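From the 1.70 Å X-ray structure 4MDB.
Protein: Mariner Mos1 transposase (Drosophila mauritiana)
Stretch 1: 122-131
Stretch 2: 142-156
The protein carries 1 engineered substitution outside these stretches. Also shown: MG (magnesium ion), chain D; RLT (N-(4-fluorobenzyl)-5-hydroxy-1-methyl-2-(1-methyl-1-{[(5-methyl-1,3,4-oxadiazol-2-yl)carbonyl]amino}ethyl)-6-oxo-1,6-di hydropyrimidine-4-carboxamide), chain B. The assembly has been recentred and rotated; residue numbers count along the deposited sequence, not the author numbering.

Stretch 1 (122-131) HRVIFLHDNA
Stretch 2 142-156: TLETLNWEVLPHAAY

Stretch 1 runs extended, with strand geometry around Ile125 and Phe126 and a loop from Asp129 to Ala131. Stretch 2 starts in the last turn or so of a helix that begins earlier in the chain (Thr142 to Leu146), turns at Asn147, whose positive phi (60/45) breaks the helical path, and continues as an extended chain, in strand geometry at Glu149 and Val150. The two extended segments lie parallel, with Ile125 opposite Glu149 (CA to CA 4.7 Å) and Phe126 opposite Val150 (5.0 Å between CA atoms). Phi/psi of -109/122 at Ile125, -111/127 at Phe126, -78/122 at Glu149 and -93/117 at Val150 set the pleat. Three backbone hydrogen bonds fix the register: Glu149 N to Val124 O (2.9 Å), Phe126 N to Glu149 O (2.7 Å) and Leu151 N to Phe126 O (3.0 Å). Glu149 thus uses both its N and O. Water 2 extends the pairing, accepting from His128 N at 3.0 Å and lying 2.6 Å from Leu151 O.

Side chains alternate across the sheet. On the face of Ile125 and Glu149, Ile125 (m, t) brings CG2 to 3.6 Å from Leu151 CD1, while the aliphatic part of extended Glu149 (t, t) lets its carboxylate reach partners elsewhere in the structure. On the face of Phe126 and Val150, Phe126 (chi1 t, chi2 58°) fills a buried apolar pocket: its CD1 lies 3.8 Å from Trp148 CE3, over one face of the phenyl ring, and its CD2 3.8 Å from Leu143 CD2 on the helix. The Phe126 ring and the six-membered ring of Trp148 meet obliquely, planes at 49°. Trp148 (m, chi2 -10°) offers its five-membered ring to Val124 (t), whose CB sits 3.7 Å from the centroid, a CH-pi contact suited to a compact branched side chain.

At the exposed end, Arg123, all t through chi3, reaches out across stretch 2; its NE donates to Asn147 O (3.0 Å), near the guanidinium plane, while Glu149 CB covers one face. Asn147 ND2 bonds back to Glu144 O (3.2 Å).

At the other end, His153 (t, chi2 74°) is buried, with CD2 3.7 Å from Asp129 CB and ND1 4.0 Å from Leu127 CD1. Asn130 (m) points toward stretch 2, and its ND2 donates to His153 O at 2.8 Å, tying the two loops together. Asp129 (p, chi2 25°) carries its carboxylate away from this contact, so that OD2 binds the magnesium ion at 2.1 Å, and OD1 accepts from water 3 (2.8 Å), another ligand of the metal.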

# COMPACT_ATOMS: atom_id res chain seq x y z
N HIS A 122 5.14 19.47 3.00
CA HIS A 122 5.19 18.14 3.60
C HIS A 122 5.64 17.10 2.58
O HIS A 122 4.97 16.87 1.57
CB HIS A 122 3.82 17.76 4.17
CG HIS A 122 3.69 18.00 5.64
ND1 HIS A 122 3.30 17.02 6.52
CD2 HIS A 122 3.90 19.12 6.38
CE1 HIS A 122 3.27 17.52 7.75
NE2 HIS A 122 3.63 18.79 7.69
N ARG A 123 6.78 16.47 2.86
CA ARG A 123 7.32 15.45 1.97
C ARG A 123 6.61 14.12 2.15
O ARG A 123 6.36 13.68 3.26
CB ARG A 123 8.81 15.28 2.29
CG ARG A 123 9.53 14.36 1.38
CD ARG A 123 10.96 14.17 1.79
NE ARG A 123 11.69 13.40 0.75
CZ ARG A 123 12.92 12.91 0.90
NH1 ARG A 123 13.59 13.02 2.06
NH2 ARG A 123 13.53 12.25 -0.09
N VAL A 124 6.28 13.54 1.02
CA VAL A 124 5.62 12.24 0.97
C VAL A 124 6.61 11.19 1.48
O VAL A 124 7.77 11.14 1.03
CB VAL A 124 5.12 11.88 -0.41
CG1 VAL A 124 4.68 10.41 -0.44
CG2 VAL A 124 4.05 12.91 -0.85
N ILE A 125 6.12 10.29 2.34
CA ILE A 125 6.83 9.13 2.71
C ILE A 125 6.08 7.96 2.03
O ILE A 125 4.96 7.69 2.42
CB ILE A 125 6.92 8.95 4.22
CG1 ILE A 125 7.71 10.11 4.84
CG2 ILE A 125 7.50 7.59 4.61
CD1 ILE A 125 7.71 10.13 6.33
N PHE A 126 6.73 7.18 1.22
CA PHE A 126 6.04 6.20 0.38
C PHE A 126 6.36 4.81 0.87
O PHE A 126 7.54 4.43 0.99
CB PHE A 126 6.48 6.35 -1.08
CG PHE A 126 5.62 5.65 -2.09
CD1 PHE A 126 4.30 5.93 -2.19
CD2 PHE A 126 6.18 4.74 -2.99
CE1 PHE A 126 3.51 5.37 -3.17
CE2 PHE A 126 5.38 4.15 -3.96
CZ PHE A 126 4.04 4.50 -4.02
N LEU A 127 5.32 4.05 1.11
CA LEU A 127 5.46 2.67 1.56
C LEU A 127 4.84 1.73 0.59
O LEU A 127 3.59 1.70 0.42
CB LEU A 127 4.89 2.50 2.97
CG LEU A 127 4.85 1.07 3.60
CD1 LEU A 127 6.29 0.62 3.75
CD2 LEU A 127 4.17 1.25 4.94
N HIS A 128 5.71 1.00 -0.09
CA HIS A 128 5.26 -0.06 -0.99
C HIS A 128 6.15 -1.26 -0.85
O HIS A 128 7.23 -1.17 -0.32
CB HIS A 128 5.16 0.44 -2.49
CG HIS A 128 6.43 0.81 -3.15
ND1 HIS A 128 6.49 1.07 -4.51
CD2 HIS A 128 7.68 1.02 -2.68
CE1 HIS A 128 7.73 1.38 -4.84
NE2 HIS A 128 8.47 1.37 -3.75
N ASP A 129 5.67 -2.38 -1.36
CA ASP A 129 6.48 -3.59 -1.23
C ASP A 129 7.54 -3.78 -2.32
O ASP A 129 7.72 -2.96 -3.21
CB ASP A 129 5.57 -4.76 -0.98
CG ASP A 129 4.74 -5.22 -2.17
OD1 ASP A 129 5.17 -4.98 -3.28
OD2 ASP A 129 3.59 -5.80 -2.01
N ASN A 130 8.27 -4.90 -2.22
CA ASN A 130 9.43 -5.15 -3.06
C ASN A 130 9.19 -5.90 -4.34
O ASN A 130 10.10 -6.53 -4.84
CB ASN A 130 10.49 -5.94 -2.27
CG ASN A 130 10.88 -5.26 -1.02
OD1 ASN A 130 11.58 -4.25 -1.07
ND2 ASN A 130 10.30 -5.71 0.10
N ALA A 131 7.98 -5.86 -4.86
CA ALA A 131 7.68 -6.36 -6.17
C ALA A 131 8.67 -5.77 -7.14
O ALA A 131 9.09 -4.62 -7.04
CB ALA A 131 6.28 -6.05 -6.59
N THR A 142 12.07 7.63 -11.12
CA THR A 142 10.85 8.40 -11.00
C THR A 142 10.58 8.79 -9.52
O THR A 142 10.14 9.92 -9.20
CB THR A 142 9.66 7.64 -11.63
OG1 THR A 142 9.85 7.58 -13.05
CG2 THR A 142 8.33 8.24 -11.28
N LEU A 143 10.84 7.86 -8.58
CA LEU A 143 10.61 8.13 -7.19
C LEU A 143 11.60 9.19 -6.68
O LEU A 143 11.22 9.96 -5.83
CB LEU A 143 10.70 6.85 -6.31
CG LEU A 143 9.46 6.00 -6.44
CD1 LEU A 143 9.81 4.56 -5.91
CD2 LEU A 143 8.20 6.55 -5.71
N GLU A 144 12.82 9.14 -7.17
CA GLU A 144 13.88 10.14 -6.84
C GLU A 144 13.44 11.51 -7.36
O GLU A 144 13.60 12.49 -6.67
CB GLU A 144 15.20 9.84 -7.57
CG GLU A 144 16.13 8.82 -6.97
CD GLU A 144 17.39 8.62 -7.82
OE1 GLU A 144 18.03 7.54 -7.70
OE2 GLU A 144 17.76 9.54 -8.58
N THR A 145 12.94 11.55 -8.59
CA THR A 145 12.47 12.82 -9.22
C THR A 145 11.24 13.38 -8.46
O THR A 145 11.17 14.59 -8.14
CB THR A 145 12.17 12.58 -10.72
OG1 THR A 145 13.44 12.26 -11.35
CG2 THR A 145 11.68 13.83 -11.30
N LEU A 146 10.26 12.54 -8.12
CA LEU A 146 9.14 12.93 -7.26
C LEU A 146 9.66 13.35 -5.87
O LEU A 146 9.08 14.18 -5.23
CB LEU A 146 8.17 11.76 -7.11
CG LEU A 146 7.37 11.39 -8.38
CD1 LEU A 146 6.69 10.03 -8.22
CD2 LEU A 146 6.36 12.51 -8.58
N ASN A 147 10.76 12.74 -5.49
CA ASN A 147 11.46 12.95 -4.22
C ASN A 147 10.61 12.62 -3.02
O ASN A 147 10.55 13.32 -2.02
CB ASN A 147 12.07 14.31 -4.13
CG ASN A 147 13.35 14.27 -3.31
OD1 ASN A 147 13.39 14.74 -2.20
ND2 ASN A 147 14.30 13.61 -3.79
N TRP A 148 9.95 11.49 -3.13
CA TRP A 148 9.32 10.84 -2.01
C TRP A 148 10.35 10.03 -1.30
O TRP A 148 11.19 9.36 -1.93
CB TRP A 148 8.19 9.96 -2.52
CG TRP A 148 7.07 10.70 -3.29
CD1 TRP A 148 6.87 12.10 -3.39
CD2 TRP A 148 6.01 10.12 -4.04
NE1 TRP A 148 5.80 12.35 -4.13
CE2 TRP A 148 5.23 11.17 -4.55
CE3 TRP A 148 5.62 8.80 -4.31
CZ2 TRP A 148 4.08 10.96 -5.30
CZ3 TRP A 148 4.45 8.60 -5.12
CH2 TRP A 148 3.72 9.68 -5.61
N GLU A 149 10.25 10.04 0.00
CA GLU A 149 11.09 9.18 0.81
C GLU A 149 10.54 7.76 0.77
O GLU A 149 9.41 7.53 1.19
CB GLU A 149 11.09 9.72 2.23
CG GLU A 149 12.14 8.96 2.98
CD GLU A 149 12.14 9.19 4.46
OE1 GLU A 149 12.86 8.33 5.11
OE2 GLU A 149 11.46 10.12 4.95
N VAL A 150 11.35 6.80 0.32
CA VAL A 150 10.93 5.43 0.21
C VAL A 150 11.29 4.68 1.50
O VAL A 150 12.46 4.59 1.91
CB VAL A 150 11.50 4.78 -1.03
CG1 VAL A 150 11.08 3.32 -1.13
CG2 VAL A 150 11.03 5.54 -2.24
N LEU A 151 10.27 4.21 2.18
CA LEU A 151 10.45 3.51 3.44
C LEU A 151 10.94 2.10 3.17
O LEU A 151 10.58 1.48 2.21
CB LEU A 151 9.08 3.55 4.16
CG LEU A 151 8.99 3.94 5.60
CD1 LEU A 151 9.71 5.20 6.08
CD2 LEU A 151 7.58 3.85 6.12
N PRO A 152 11.84 1.59 4.05
CA PRO A 152 12.28 0.22 3.97
C PRO A 152 11.11 -0.72 4.22
O PRO A 152 10.22 -0.37 4.98
CB PRO A 152 13.26 0.09 5.13
CG PRO A 152 13.12 1.24 5.94
CD PRO A 152 12.45 2.34 5.13
N HIS A 153 11.11 -1.82 3.52
CA HIS A 153 10.10 -2.83 3.69
C HIS A 153 10.75 -4.13 3.38
O HIS A 153 11.31 -4.32 2.32
CB HIS A 153 8.94 -2.60 2.75
CG HIS A 153 7.77 -3.48 3.01
ND1 HIS A 153 6.93 -3.30 4.07
CD2 HIS A 153 7.27 -4.53 2.33
CE1 HIS A 153 6.00 -4.22 4.08
NE2 HIS A 153 6.17 -4.97 3.00
N ALA A 154 10.64 -5.04 4.33
CA ALA A 154 11.11 -6.42 4.18
C ALA A 154 10.25 -7.31 3.32
O ALA A 154 9.02 -7.31 3.36
CB ALA A 154 11.24 -7.03 5.57
N ALA A 155 10.90 -8.18 2.57
CA ALA A 155 10.23 -9.29 1.90
C ALA A 155 9.30 -10.17 2.76
O ALA A 155 9.53 -10.31 3.97
CB ALA A 155 11.32 -10.11 1.23
N TYR A 156 8.24 -10.70 2.15
CA TYR A 156 7.25 -11.55 2.77
C TYR A 156 6.66 -10.90 4.02
O TYR A 156 6.40 -11.60 5.01
CB TYR A 156 7.86 -12.92 3.14
CG TYR A 156 8.16 -13.74 1.93
CD1 TYR A 156 7.17 -14.55 1.37
CD2 TYR A 156 9.40 -13.70 1.33
CE1 TYR A 156 7.44 -15.30 0.23
CE2 TYR A 156 9.69 -14.45 0.21
CZ TYR A 156 8.71 -15.24 -0.34
OH TYR A 156 8.99 -15.98 -1.46
MG MG D . 2.08 -6.56 -3.23
CAA RLT B . 9.58 -11.53 -1.44
CAB RLT B . 0.08 -11.71 0.48
CAC RLT B . 2.68 -13.32 0.63
CAD RLT B . 1.44 -13.85 -1.76
OAE RLT B . 3.31 -8.14 -3.63
OAF RLT B . 5.06 -11.67 -0.18
OAG RLT B . -0.26 -9.33 -0.13
OAH RLT B . 1.22 -7.82 -1.77
FAI RLT B . 10.35 -9.34 -2.82
CAJ RLT B . 8.03 -8.75 -2.79
CAK RLT B . 8.84 -10.26 -4.45
CAL RLT B . 6.73 -8.87 -3.32
CAM RLT B . 7.55 -10.39 -4.99
CAN RLT B . 5.11 -9.88 -5.04
NAO RLT B . 8.13 -13.15 -2.97
NAP RLT B . 6.74 -13.45 -2.87
NAQ RLT B . 2.96 -11.16 -2.00
NAR RLT B . 4.22 -10.24 -3.92
NAS RLT B . 3.94 -13.24 -1.50
OAT RLT B . 7.30 -11.98 -1.23
CAU RLT B . 3.49 -9.28 -3.28
CAV RLT B . 5.01 -12.49 -1.11
CAW RLT B . 8.39 -12.27 -1.97
CAX RLT B . 9.10 -9.45 -3.36
CAY RLT B . 6.48 -9.70 -4.45
CAZ RLT B . 1.56 -9.12 -1.68
CBA RLT B . 6.30 -12.70 -1.83
CBB RLT B . 2.69 -9.82 -2.26
CBC RLT B . 2.20 -11.84 -1.11
CBD RLT B . 0.76 -9.83 -0.71
NBE RLT B . 1.08 -11.18 -0.49
CBF RLT B . 2.64 -13.38 -0.89
O HOH W 1 7.45 14.77 -1.43
O HOH W 2 8.54 1.68 0.58
O HOH W 3 2.98 -5.66 -4.87
O HOH W 4 0.62 -7.20 -4.59